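Side-chain contact in SnoaL-like domain protein (Mycobacterium hassiacum, PDB 6P44), which is a steroid delta-isomerase that probably moves the double bond of delta-5-3-ketosteroids to the conjugated delta-4 position, in a small SnoaL-like fold: residues B[29-32]-B[33-36]. The protein carries 1 engineered substitution. Residues are numbered along the deposited sequence; the frame is centred on the assembly and turned at random.
Sequences LYAD and DATV
A31 and A34 are the first and last residues of a type I beta turn, closed by the bond from A34 N to A31 O (3.2 Å, N-H...O angle 156°), and the chain swings round the corner D32-D33 from the short strand 30-31 into strand 34-37. Beside this bond the two alanine methyls lie near each other, A31 CB to A34 CB 4.2 Å, a loose apolar contact. The main side-chain contact lies inside the bend, where Y30 leans across to the strand that leaves the turn. Its CG stands anti to its carbonyl carbon (chi1 -78°), which carries the ring over to A34 and V36. A34 CB meets the ring at its edge, 3.7 Å from Y30 CD1. Farther out, V36 crosses the tyrosine at about a right angle, and its CG2 methyl comes in obliquely from above the ring plane at the phenol end, 3.5 Å from Y30 CE1 and 3.6 Å from Y30 OH. The hydroxyl itself is hydrogen-bonded to Y55 OH. At the exposed corner the CB atoms of both aspartates are directed away from the turn, but D33 CG sits between its backbone N and carbonyl carbon (chi1 61°), and D33 OD1 turns back to 3.8 Å from A31 CB. The like charges stay apart, D32 OD2 lying 6.7 Å from D33 OD1. D32 OD1 forms a salt bridge with R48, whose NH2 also donates a hydrogen bond to the carbonyl of Y30 and so ties the turn to the start of helix 48-54. I51 of that helix packs on Y30, A34 and V36, and Y14 of helix 4-20 also touches the tyrosine. Strand 34-37 lies parallel beside strand 108-121 in the curved sheet of the NTF2-like cone, and M111 of the latter packs on Y30 and V36 near the dinitrophenol pocket, to which Y14 and M111 both belong.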
loop_
_atom_site.group_PDB
_atom_site.type_symbol
_atom_site.label_atom_id
_atom_site.label_comp_id
_atom_site.label_asym_id
_atom_site.label_seq_id
_atom_site.Cartn_x
_atom_site.Cartn_y
_atom_site.Cartn_z
ATOM N N LEU B 29 19.666 -4.359 -2.651
ATOM C CA LEU B 29 18.466 -4.366 -3.478
ATOM C C LEU B 29 17.959 -2.965 -3.775
ATOM O O LEU B 29 17.194 -2.782 -4.730
ATOM C CB LEU B 29 17.344 -5.150 -2.790
ATOM C CG LEU B 29 17.624 -6.628 -2.544
ATOM C CD1 LEU B 29 16.431 -7.246 -1.861
ATOM C CD2 LEU B 29 17.920 -7.354 -3.852
ATOM N N TYR B 30 18.338 -1.986 -2.964
ATOM C CA TYR B 30 17.833 -0.633 -3.102
ATOM C C TYR B 30 18.700 0.175 -4.055
ATOM O O TYR B 30 19.908 -0.047 -4.172
ATOM C CB TYR B 30 17.811 0.059 -1.746
ATOM C CG TYR B 30 16.650 -0.342 -0.854
ATOM C CD1 TYR B 30 15.450 0.344 -0.926
ATOM C CD2 TYR B 30 16.770 -1.366 0.078
ATOM C CE1 TYR B 30 14.395 0.037 -0.096
ATOM C CE2 TYR B 30 15.707 -1.685 0.929
ATOM C CZ TYR B 30 14.516 -0.982 0.820
ATOM O OH TYR B 30 13.429 -1.242 1.624
ATOM N N ALA B 31 18.054 1.119 -4.738
ATOM C CA ALA B 31 18.729 2.086 -5.588
ATOM C C ALA B 31 19.593 3.033 -4.759
ATOM O O ALA B 31 19.385 3.215 -3.556
ATOM C CB ALA B 31 17.686 2.891 -6.363
ATOM N N ASP B 32 20.562 3.663 -5.427
ATOM C CA ASP B 32 21.479 4.566 -4.732
ATOM C C ASP B 32 20.737 5.697 -4.026
ATOM O O ASP B 32 21.151 6.133 -2.944
ATOM C CB ASP B 32 22.482 5.179 -5.717
ATOM C CG ASP B 32 23.482 4.169 -6.294
ATOM O OD1 ASP B 32 23.594 3.023 -5.808
ATOM O OD2 ASP B 32 24.164 4.552 -7.263
ATOM N N ASP B 33 19.659 6.202 -4.634
ATOM C CA ASP B 33 18.873 7.319 -4.106
ATOM C C ASP B 33 17.490 6.877 -3.622
ATOM O O ASP B 33 16.530 7.661 -3.625
ATOM C CB ASP B 33 18.735 8.410 -5.164
ATOM C CG ASP B 33 18.026 7.937 -6.427
ATOM O OD1 ASP B 33 17.837 6.716 -6.629
ATOM O OD2 ASP B 33 17.648 8.815 -7.233
ATOM N N ALA B 34 17.386 5.627 -3.198
ATOM C CA ALA B 34 16.115 5.084 -2.762
ATOM C C ALA B 34 15.669 5.743 -1.465
ATOM O O ALA B 34 16.465 6.330 -0.728
ATOM C CB ALA B 34 16.255 3.580 -2.522
ATOM N N THR B 35 14.380 5.612 -1.182
ATOM C CA THR B 35 13.801 6.062 0.070
ATOM C C THR B 35 13.152 4.902 0.811
ATOM O O THR B 35 12.569 3.999 0.204
ATOM C CB THR B 35 12.750 7.157 -0.173
ATOM O OG1 THR B 35 11.714 6.666 -1.041
ATOM C CG2 THR B 35 13.396 8.376 -0.805
ATOM N N VAL B 36 13.233 4.947 2.139
ATOM C CA VAL B 36 12.544 3.997 3.010
ATOM C C VAL B 36 11.775 4.800 4.041
ATOM O O VAL B 36 12.354 5.635 4.749
ATOM C CB VAL B 36 13.511 3.025 3.709
ATOM C CG1 VAL B 36 12.780 2.229 4.802
ATOM C CG2 VAL B 36 14.139 2.083 2.694
#